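Local coordinates for core protein VP4 (Bluetongue virus, PDB 2JHP) that is a multifunctional capping enzyme of the viral inner core, working as an assembly line for the successive steps of RNA capping, at residues V7-N12 / G52-W57; L39-Y44 / R63-I68; W570-I575 / D635-L640. All blocks are in the same frame, centred on the assembly; numbering follows the deposited sequence.

Interaction 1 (V7-N12 / G52-W57)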
loop_
_atom_site.group_PDB
_atom_site.type_symbol
_atom_site.label_atom_id
_atom_site.label_comp_id
_atom_site.label_asym_id
_atom_site.label_seq_id
_atom_site.Cartn_x
_atom_site.Cartn_y
_atom_site.Cartn_z
ATOM N N VAL A 7 -7.105 -21.461 -7.151
ATOM C CA VAL A 7 -7.880 -22.646 -6.934
ATOM C C VAL A 7 -8.855 -22.319 -5.795
ATOM O O VAL A 7 -8.458 -22.151 -4.634
ATOM C CB VAL A 7 -6.981 -23.879 -6.599
ATOM C CG1 VAL A 7 -7.822 -25.110 -6.280
ATOM C CG2 VAL A 7 -6.031 -24.174 -7.754
ATOM N N LEU A 8 -10.131 -22.183 -6.148
ATOM C CA LEU A 8 -11.148 -21.811 -5.196
ATOM C C LEU A 8 -11.611 -23.070 -4.495
ATOM O O LEU A 8 -12.533 -23.767 -4.944
ATOM C CB LEU A 8 -12.301 -21.079 -5.885
ATOM C CG LEU A 8 -11.980 -19.858 -6.750
ATOM C CD1 LEU A 8 -13.258 -19.287 -7.418
ATOM C CD2 LEU A 8 -11.258 -18.781 -5.941
ATOM N N TYR A 9 -10.937 -23.362 -3.394
ATOM C CA TYR A 9 -11.196 -24.577 -2.654
ATOM C C TYR A 9 -12.304 -24.376 -1.629
ATOM O O TYR A 9 -12.252 -23.461 -0.794
ATOM C CB TYR A 9 -9.923 -25.093 -1.983
ATOM C CG TYR A 9 -10.166 -26.244 -1.029
ATOM C CD1 TYR A 9 -10.055 -27.569 -1.457
ATOM C CD2 TYR A 9 -10.510 -26.004 0.308
ATOM C CE1 TYR A 9 -10.282 -28.628 -0.575
ATOM C CE2 TYR A 9 -10.736 -27.050 1.195
ATOM C CZ TYR A 9 -10.616 -28.357 0.752
ATOM O OH TYR A 9 -10.845 -29.382 1.628
ATOM N N VAL A 10 -13.294 -25.258 -1.693
ATOM C CA VAL A 10 -14.409 -25.241 -0.747
ATOM C C VAL A 10 -14.457 -26.535 0.060
ATOM O O VAL A 10 -14.080 -27.601 -0.439
ATOM C CB VAL A 10 -15.763 -24.994 -1.464
ATOM C CG1 VAL A 10 -15.701 -23.706 -2.279
ATOM C CG2 VAL A 10 -16.143 -26.178 -2.357
ATOM N N THR A 11 -14.911 -26.429 1.307
ATOM C CA THR A 11 -15.067 -27.590 2.180
ATOM C C THR A 11 -16.341 -28.363 1.830
ATOM O O THR A 11 -17.165 -27.900 1.036
ATOM C CB THR A 11 -15.048 -27.203 3.678
ATOM O OG1 THR A 11 -16.109 -26.280 3.964
ATOM C CG2 THR A 11 -13.717 -26.571 4.044
ATOM N N ASN A 12 -16.493 -29.534 2.439
ATOM C CA ASN A 12 -17.474 -30.524 1.997
ATOM C C ASN A 12 -18.935 -30.090 2.019
ATOM O O ASN A 12 -19.686 -30.404 1.091
ATOM C CB ASN A 12 -17.287 -31.842 2.760
ATOM C CG ASN A 12 -16.005 -32.563 2.371
ATOM O OD1 ASN A 12 -15.128 -32.788 3.205
ATOM N ND2 ASN A 12 -15.887 -32.915 1.093
ATOM N N GLY A 52 -12.732 -31.855 -1.556
ATOM C CA GLY A 52 -12.095 -33.123 -1.183
ATOM C C GLY A 52 -10.955 -32.892 -0.206
ATOM O O GLY A 52 -10.660 -31.744 0.152
ATOM N N ASP A 53 -10.299 -33.979 0.204
ATOM C CA ASP A 53 -9.262 -33.938 1.247
ATOM C C ASP A 53 -7.935 -33.286 0.815
ATOM O O ASP A 53 -7.284 -33.748 -0.125
ATOM C CB ASP A 53 -9.021 -35.348 1.801
ATOM C CG ASP A 53 -7.826 -35.417 2.740
ATOM O OD1 ASP A 53 -7.657 -34.497 3.564
ATOM O OD2 ASP A 53 -7.056 -36.397 2.653
ATOM N N VAL A 54 -7.542 -32.222 1.519
ATOM C CA VAL A 54 -6.276 -31.517 1.249
ATOM C C VAL A 54 -5.347 -31.554 2.455
ATOM O O VAL A 54 -4.325 -30.862 2.482
ATOM C CB VAL A 54 -6.486 -30.020 0.841
ATOM C CG1 VAL A 54 -7.033 -29.902 -0.578
ATOM C CG2 VAL A 54 -7.373 -29.277 1.845
ATOM N N SER A 55 -5.701 -32.382 3.437
ATOM C CA SER A 55 -5.105 -32.330 4.772
ATOM C C SER A 55 -3.648 -32.798 4.857
ATOM O O SER A 55 -2.986 -32.552 5.866
ATOM C CB SER A 55 -5.963 -33.119 5.760
ATOM O OG SER A 55 -5.845 -34.517 5.531
ATOM N N LYS A 56 -3.155 -33.475 3.820
ATOM C CA LYS A 56 -1.760 -33.927 3.803
ATOM C C LYS A 56 -0.821 -32.958 3.062
ATOM O O LYS A 56 0.356 -33.261 2.836
ATOM C CB LYS A 56 -1.646 -35.362 3.270
ATOM C CG LYS A 56 -1.937 -35.540 1.788
ATOM C CD LYS A 56 -1.669 -36.977 1.387
ATOM C CE LYS A 56 -1.449 -37.113 -0.103
ATOM N NZ LYS A 56 -1.161 -38.532 -0.468
ATOM N N TRP A 57 -1.350 -31.785 2.718
ATOM C CA TRP A 57 -0.572 -30.728 2.062
ATOM C C TRP A 57 -0.322 -29.521 2.976
ATOM O O TRP A 57 -1.201 -29.128 3.756
ATOM C CB TRP A 57 -1.256 -30.290 0.762
ATOM C CG TRP A 57 -1.540 -31.440 -0.183
ATOM C CD1 TRP A 57 -2.765 -31.869 -0.608
ATOM C CD2 TRP A 57 -0.576 -32.306 -0.800
ATOM N NE1 TRP A 57 -2.624 -32.939 -1.460
ATOM C CE2 TRP A 57 -1.291 -33.230 -1.592
ATOM C CE3 TRP A 57 0.825 -32.387 -0.764
ATOM C CZ2 TRP A 57 -0.656 -34.226 -2.340
ATOM C CZ3 TRP A 57 1.455 -33.375 -1.508
ATOM C CH2 TRP A 57 0.715 -34.283 -2.285
#
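Tyr9 and Val54 approach from opposite directions, and the phenol ends on the backbone of Gly52. Tyr9 OH donates to Gly52 O at 2.8 Å, the acceptor lying at the edge of the ring, near its plane. Seen from the carbonyl, the hydroxyl sits somewhat off the C=O line (157°) and is tilted 23° out of the carbonyl plane. With CG anti to the backbone N (chi1 171°), the phenol stretches away from strand 7-10 to the loop 52-57. Both methyls of Val54 lie on one side of the phenol ring: Val54 CG1 comes obliquely to 3.5 Å from Tyr9 CE1, and Val54 CG2 stands 3.5 Å from Tyr9 CZ, close to the hydroxyl. The phenol is thus held by one hydrogen bond and by van der Waals contact with both methyls. Further along, the amide of Asn12 only brushes the loop, ND2 lying 4.3 Å from Gly52 N. Gly52 has an extended backbone with positive phi, a glycine conformation. The loop beyond it is stiffened from within. Asp53 OD1 takes Ser55 N at 2.9 Å, an Asx turn, from above the carboxylate plane, and Ser55 OG at 2.7 Å on its syn lone pair; a type I turn then runs from Val54 to Trp57. The loop leads from strand 48-51 to helix 59-64, and Tyr9 ties it to strand 7-10, the middle strand of a five-stranded parallel sheet, which lies between strands 48-51 and 67-71. Val54 also packs on Phe67 of strand 67-71 and on Leu28, and Trp57 rests on Leu34 and Leu37 of helix 34-41.

Interaction 2 (L39-Y44 / R63-I68)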
loop_
_atom_site.group_PDB
_atom_site.type_symbol
_atom_site.label_atom_id
_atom_site.label_comp_id
_atom_site.label_asym_id
_atom_site.label_seq_id
_atom_site.Cartn_x
_atom_site.Cartn_y
_atom_site.Cartn_z
ATOM N N LEU A 39 0.291 -31.585 -12.367
ATOM C CA LEU A 39 -0.224 -31.827 -13.720
ATOM C C LEU A 39 -1.742 -31.635 -13.827
ATOM O O LEU A 39 -2.243 -31.266 -14.891
ATOM C CB LEU A 39 0.261 -33.159 -14.325
ATOM C CG LEU A 39 -0.009 -34.532 -13.713
ATOM C CD1 LEU A 39 -1.332 -35.115 -14.214
ATOM C CD2 LEU A 39 1.158 -35.457 -14.065
ATOM N N GLU A 40 -2.453 -31.839 -12.719
ATOM C CA GLU A 40 -3.889 -31.593 -12.693
ATOM C C GLU A 40 -4.245 -30.123 -12.708
ATOM O O GLU A 40 -5.018 -29.682 -13.552
ATOM C CB GLU A 40 -4.569 -32.284 -11.509
ATOM C CG GLU A 40 -5.070 -33.683 -11.843
ATOM C CD GLU A 40 -5.835 -33.724 -13.156
ATOM O OE1 GLU A 40 -6.640 -32.795 -13.416
ATOM O OE2 GLU A 40 -5.623 -34.687 -13.930
ATOM N N ASN A 41 -3.680 -29.378 -11.763
ATOM C CA ASN A 41 -3.880 -27.930 -11.663
ATOM C C ASN A 41 -3.519 -27.204 -12.967
ATOM O O ASN A 41 -4.180 -26.236 -13.339
ATOM C CB ASN A 41 -3.080 -27.358 -10.471
ATOM C CG ASN A 41 -3.611 -26.006 -9.984
ATOM O OD1 ASN A 41 -4.632 -25.512 -10.463
ATOM N ND2 ASN A 41 -2.912 -25.407 -9.022
ATOM N N GLY A 42 -2.493 -27.696 -13.666
ATOM C CA GLY A 42 -2.019 -27.072 -14.904
ATOM C C GLY A 42 -2.969 -27.156 -16.081
ATOM O O GLY A 42 -2.764 -26.484 -17.095
ATOM N N LYS A 43 -3.992 -28.005 -15.962
ATOM C CA LYS A 43 -5.014 -28.165 -17.006
ATOM C C LYS A 43 -5.994 -26.996 -17.023
ATOM O O LYS A 43 -6.663 -26.750 -18.032
ATOM C CB LYS A 43 -5.794 -29.466 -16.815
ATOM C CG LYS A 43 -4.962 -30.718 -16.948
ATOM C CD LYS A 43 -5.836 -31.947 -17.098
ATOM C CE LYS A 43 -5.068 -33.235 -16.814
ATOM N NZ LYS A 43 -3.756 -33.335 -17.519
ATOM N N TYR A 44 -6.071 -26.272 -15.911
ATOM C CA TYR A 44 -7.074 -25.221 -15.764
ATOM C C TYR A 44 -6.564 -23.838 -16.169
ATOM O O TYR A 44 -5.500 -23.396 -15.724
ATOM C CB TYR A 44 -7.621 -25.221 -14.334
ATOM C CG TYR A 44 -8.162 -26.566 -13.914
ATOM C CD1 TYR A 44 -7.516 -27.324 -12.938
ATOM C CD2 TYR A 44 -9.321 -27.097 -14.509
ATOM C CE1 TYR A 44 -8.005 -28.566 -12.552
ATOM C CE2 TYR A 44 -9.821 -28.341 -14.128
ATOM C CZ TYR A 44 -9.153 -29.071 -13.152
ATOM O OH TYR A 44 -9.631 -30.301 -12.768
ATOM N N ARG A 63 -0.649 -22.756 -1.312
ATOM C CA ARG A 63 -0.564 -21.379 -1.812
ATOM C C ARG A 63 0.196 -21.278 -3.136
ATOM O O ARG A 63 -0.147 -20.462 -3.994
ATOM C CB ARG A 63 0.048 -20.447 -0.774
ATOM C CG ARG A 63 -0.889 -20.083 0.371
ATOM C CD ARG A 63 -2.091 -19.306 -0.048
ATOM N NE ARG A 63 -2.714 -18.699 1.116
ATOM C CZ ARG A 63 -4.013 -18.419 1.232
ATOM N NH1 ARG A 63 -4.860 -18.714 0.255
ATOM N NH2 ARG A 63 -4.474 -17.858 2.344
ATOM N N GLY A 64 1.211 -22.121 -3.298
ATOM C CA GLY A 64 1.968 -22.197 -4.541
ATOM C C GLY A 64 1.092 -22.693 -5.670
ATOM O O GLY A 64 1.342 -22.402 -6.844
ATOM N N HIS A 65 0.057 -23.441 -5.299
ATOM C CA HIS A 65 -0.956 -23.905 -6.236
ATOM C C HIS A 65 -2.031 -22.863 -6.544
ATOM O O HIS A 65 -2.815 -23.043 -7.478
ATOM C CB HIS A 65 -1.614 -25.176 -5.703
ATOM C CG HIS A 65 -0.840 -26.414 -6.004
ATOM N ND1 HIS A 65 -0.816 -26.985 -7.259
ATOM C CD2 HIS A 65 -0.048 -27.183 -5.222
ATOM C CE1 HIS A 65 -0.042 -28.056 -7.234
ATOM N NE2 HIS A 65 0.430 -28.201 -6.009
ATOM N N GLY A 66 -2.065 -21.790 -5.759
ATOM C CA GLY A 66 -3.102 -20.777 -5.877
ATOM C C GLY A 66 -4.377 -21.023 -5.079
ATOM O O GLY A 66 -5.417 -20.479 -5.413
ATOM N N PHE A 67 -4.297 -21.820 -4.016
ATOM C CA PHE A 67 -5.452 -22.134 -3.155
ATOM C C PHE A 67 -6.000 -20.962 -2.347
ATOM O O PHE A 67 -5.245 -20.206 -1.718
ATOM C CB PHE A 67 -5.112 -23.261 -2.191
ATOM C CG PHE A 67 -5.446 -24.605 -2.711
ATOM C CD1 PHE A 67 -4.757 -25.141 -3.799
ATOM C CD2 PHE A 67 -6.444 -25.363 -2.118
ATOM C CE1 PHE A 67 -5.063 -26.411 -4.288
ATOM C CE2 PHE A 67 -6.758 -26.636 -2.602
ATOM C CZ PHE A 67 -6.064 -27.155 -3.691
ATOM N N ILE A 68 -7.324 -20.829 -2.383
ATOM C CA ILE A 68 -8.067 -19.935 -1.519
ATOM C C ILE A 68 -9.082 -20.813 -0.809
ATOM O O ILE A 68 -9.780 -21.617 -1.445
ATOM C CB ILE A 68 -8.763 -18.814 -2.319
ATOM C CG1 ILE A 68 -7.722 -17.803 -2.807
ATOM C CG2 ILE A 68 -9.875 -18.113 -1.491
ATOM C CD1 ILE A 68 -8.298 -16.712 -3.770
#
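Asn41, in the last turn of helix 34-41, holds His65 by two bonds from a single amide nitrogen. Segment 63-68 begins with Arg63, whose carbonyl accepts Gly66 N at 2.9 Å and whose guanidinium makes a salt bridge to Asp86 and a hydrogen bond to Leu489 O. The next contact is at His65. Asn41 ND2 donates to His65 O at 2.8 Å (N-H...O 146°), in the carbonyl plane on a lone pair and almost exactly within the plane of its own amide. The same ND2 donates to His65 ND1 at 3.2 Å with a straighter bond (158°), arriving at the edge of the imidazole within the ring plane. The two acceptors lie in different directions from ND2, one for each of its hydrogens, so the buried NH2 is fully used; amide and imidazole planes differ by 30°. Acceptance at ND1 is consistent with a neutral ring carrying its proton on NE2. Asn41 CG stands anti to the backbone N, which swings the amide out from its helix to His65, and a hydrogen bond between Asn41 OD1 and His5 NE2 helps to fix its flip. Gly66 follows with positive phi, a glycine conformation. Phe67 opens strand 67-71 and packs on Val7, and Ile68 continues the strand, packing on Pro493. The glycine and its two bonds back into the last turn of helix 59-64 form a Schellman motif, here ending the helix of a beta-alpha-beta crossover from strand 48-51 to strand 67-71, as befits a parallel alpha/beta fold.

Interaction 3 (W570-I575 / D635-L640)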
loop_
_atom_site.group_PDB
_atom_site.type_symbol
_atom_site.label_atom_id
_atom_site.label_comp_id
_atom_site.label_asym_id
_atom_site.label_seq_id
_atom_site.Cartn_x
_atom_site.Cartn_y
_atom_site.Cartn_z
ATOM N N TRP A 570 18.874 -16.800 -9.295
ATOM C CA TRP A 570 18.696 -17.874 -8.323
ATOM C C TRP A 570 18.422 -19.216 -9.025
ATOM O O TRP A 570 18.977 -20.252 -8.645
ATOM C CB TRP A 570 17.567 -17.473 -7.372
ATOM C CG TRP A 570 17.113 -18.490 -6.400
ATOM C CD1 TRP A 570 17.697 -19.692 -6.121
ATOM C CD2 TRP A 570 15.990 -18.373 -5.522
ATOM N NE1 TRP A 570 16.989 -20.344 -5.136
ATOM C CE2 TRP A 570 15.935 -19.553 -4.753
ATOM C CE3 TRP A 570 15.018 -17.376 -5.309
ATOM C CZ2 TRP A 570 14.946 -19.774 -3.794
ATOM C CZ3 TRP A 570 14.030 -17.601 -4.359
ATOM C CH2 TRP A 570 14.010 -18.787 -3.609
ATOM N N TRP A 571 17.585 -19.174 -10.059
ATOM C CA TRP A 571 17.257 -20.362 -10.850
ATOM C C TRP A 571 18.500 -20.958 -11.530
ATOM O O TRP A 571 18.776 -22.141 -11.373
ATOM C CB TRP A 571 16.153 -20.050 -11.865
ATOM C CG TRP A 571 15.415 -21.251 -12.334
ATOM C CD1 TRP A 571 14.401 -21.895 -11.688
ATOM C CD2 TRP A 571 15.620 -21.952 -13.565
ATOM N NE1 TRP A 571 13.961 -22.958 -12.438
ATOM C CE2 TRP A 571 14.697 -23.020 -13.592
ATOM C CE3 TRP A 571 16.506 -21.791 -14.645
ATOM C CZ2 TRP A 571 14.635 -23.924 -14.655
ATOM C CZ3 TRP A 571 16.438 -22.684 -15.702
ATOM C CH2 TRP A 571 15.513 -23.737 -15.697
ATOM N N PHE A 572 19.264 -20.135 -12.249
ATOM C CA PHE A 572 20.532 -20.587 -12.826
ATOM C C PHE A 572 21.455 -21.130 -11.743
ATOM O O PHE A 572 22.229 -22.067 -11.985
ATOM C CB PHE A 572 21.244 -19.467 -13.597
ATOM C CG PHE A 572 20.583 -19.092 -14.901
ATOM C CD1 PHE A 572 20.022 -20.060 -15.730
ATOM C CD2 PHE A 572 20.550 -17.764 -15.319
ATOM C CE1 PHE A 572 19.422 -19.708 -16.936
ATOM C CE2 PHE A 572 19.955 -17.407 -16.525
ATOM C CZ PHE A 572 19.390 -18.382 -17.334
ATOM N N LYS A 573 21.385 -20.554 -10.545
ATOM C CA LYS A 573 22.243 -21.023 -9.459
ATOM C C LYS A 573 21.765 -22.379 -8.944
ATOM O O LYS A 573 22.575 -23.217 -8.566
ATOM C CB LYS A 573 22.344 -19.997 -8.328
ATOM C CG LYS A 573 23.604 -20.164 -7.492
ATOM C CD LYS A 573 23.739 -19.138 -6.369
ATOM C CE LYS A 573 24.870 -19.523 -5.405
ATOM N NZ LYS A 573 24.848 -18.681 -4.167
ATOM N N MET A 574 20.454 -22.604 -8.966
ATOM C CA MET A 574 19.889 -23.853 -8.457
ATOM C C MET A 574 20.120 -25.006 -9.435
ATOM O O MET A 574 20.267 -26.157 -9.020
ATOM C CB MET A 574 18.400 -23.688 -8.061
ATOM C CG MET A 574 17.367 -23.923 -9.140
ATOM S SD MET A 574 17.033 -25.659 -9.459
ATOM C CE MET A 574 17.135 -26.318 -7.814
ATOM N N ILE A 575 20.171 -24.674 -10.724
ATOM C CA ILE A 575 20.303 -25.652 -11.806
ATOM C C ILE A 575 21.711 -26.249 -11.874
ATOM O O ILE A 575 21.869 -27.472 -11.894
ATOM C CB ILE A 575 19.911 -25.031 -13.192
ATOM C CG1 ILE A 575 18.427 -24.626 -13.232
ATOM C CG2 ILE A 575 20.258 -25.969 -14.356
ATOM C CD1 ILE A 575 17.437 -25.766 -13.069
ATOM N N ASP A 635 22.071 -11.622 -23.901
ATOM C CA ASP A 635 23.531 -11.624 -24.003
ATOM C C ASP A 635 24.175 -11.523 -22.623
ATOM O O ASP A 635 25.184 -12.173 -22.363
ATOM C CB ASP A 635 24.040 -10.505 -24.923
ATOM C CG ASP A 635 23.675 -10.731 -26.389
ATOM O OD1 ASP A 635 23.725 -11.889 -26.862
ATOM O OD2 ASP A 635 23.350 -9.737 -27.076
ATOM N N SER A 636 23.569 -10.730 -21.740
ATOM C CA SER A 636 24.044 -10.598 -20.367
ATOM C C SER A 636 24.066 -11.950 -19.649
ATOM O O SER A 636 25.089 -12.329 -19.072
ATOM C CB SER A 636 23.206 -9.575 -19.593
ATOM O OG SER A 636 23.928 -9.059 -18.489
ATOM N N TRP A 637 22.952 -12.680 -19.703
ATOM C CA TRP A 637 22.883 -14.015 -19.108
ATOM C C TRP A 637 23.678 -15.026 -19.935
ATOM O O TRP A 637 24.233 -15.975 -19.389
ATOM C CB TRP A 637 21.435 -14.493 -18.962
ATOM C CG TRP A 637 20.584 -13.659 -18.062
ATOM C CD1 TRP A 637 19.621 -12.777 -18.441
ATOM C CD2 TRP A 637 20.598 -13.641 -16.631
ATOM N NE1 TRP A 637 19.043 -12.192 -17.346
ATOM C CE2 TRP A 637 19.618 -12.708 -16.218
ATOM C CE3 TRP A 637 21.342 -14.316 -15.658
ATOM C CZ2 TRP A 637 19.365 -12.431 -14.875
ATOM C CZ3 TRP A 637 21.085 -14.043 -14.320
ATOM C CH2 TRP A 637 20.106 -13.107 -13.942
ATOM N N LEU A 638 23.714 -14.817 -21.251
ATOM C CA LEU A 638 24.491 -15.662 -22.160
ATOM C C LEU A 638 25.972 -15.587 -21.820
ATOM O O LEU A 638 26.609 -16.613 -21.595
ATOM C CB LEU A 638 24.268 -15.257 -23.620
ATOM C CG LEU A 638 23.014 -15.768 -24.326
ATOM C CD1 LEU A 638 22.789 -14.984 -25.605
ATOM C CD2 LEU A 638 23.127 -17.254 -24.625
ATOM N N GLU A 639 26.501 -14.365 -21.763
ATOM C CA GLU A 639 27.888 -14.110 -21.370
ATOM C C GLU A 639 28.139 -14.326 -19.868
ATOM O O GLU A 639 29.269 -14.156 -19.388
ATOM C CB GLU A 639 28.325 -12.705 -21.801
ATOM C CG GLU A 639 28.411 -12.513 -23.312
ATOM C CD GLU A 639 29.198 -11.271 -23.704
ATOM O OE1 GLU A 639 30.450 -11.290 -23.615
ATOM O OE2 GLU A 639 28.558 -10.277 -24.116
ATOM N N LEU A 640 27.087 -14.698 -19.137
ATOM C CA LEU A 640 27.224 -15.123 -17.746
ATOM C C LEU A 640 27.319 -16.643 -17.619
ATOM O O LEU A 640 28.094 -17.140 -16.807
ATOM C CB LEU A 640 26.081 -14.585 -16.881
ATOM C CG LEU A 640 26.151 -14.890 -15.378
ATOM C CD1 LEU A 640 25.725 -13.680 -14.562
ATOM C CD2 LEU A 640 25.322 -16.128 -15.008
#
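Phe572 and Trp637 form an aromatic pair between helices 568-576 and 635-641. Trp570 comes first and faces elsewhere: its backbone N bonds to Asp567 OD2, its indole meets the ring of Phe476, and NE1 makes a weak bond to Val512 O. Trp571 lies against helix 551-561, its ring meeting that of His554 with the planes about 20° apart. Phe572, with CG anti to its carbonyl carbon (chi1 -71°), sends its ring out toward helix 635-641. Its ring edge, CD2 and CE2, leads: Phe572 CE2 comes 3.5 Å from Trp637 CE3, and Phe572 CD2 stands 3.6 Å from the same atom. The ring of Phe572 and the six-membered ring of Trp637 are inclined at 58°, their centroids 5.4 Å apart, an oblique pairing. This is apolar helix-to-helix packing in a C-terminal helical region, where Phe572 also touches Leu615 and Leu619 of helix 612-625 and Leu555 of helix 551-561. Trp637 NE1 bonds to Leu458 O, which helps to set the indole's rotation, and Trp637 also touches Leu568 and Phe569. Met574 packs on Pro513, and Ile575 CG1 lies 3.6 Å above one face of the Trp571 indole, toward its rim.

Overall arrangement
Interactions 1 and 2 both reach one N-terminal parallel sheet, through neighbouring strands 7-10 and 67-71; their centres are 12 Å apart and their segments alternate along the chain. They meet where these strands pair: Val7 N lies 2.6 Å from Gly66 O and Val7 O 2.8 Å from Ile68 N, both probable hydrogen bonds. Interaction 3 follows later in sequence, its centre about 27 Å from that of interaction 2 and 37 Å from that of interaction 1, touching neither. Interaction 1 ties a loop to the sheet, interaction 2 joins two helix ends beside it, and interaction 3 pairs two helices near the C-terminus. None of the touching residues lines the guanine or S-adenosylhomocysteine pockets.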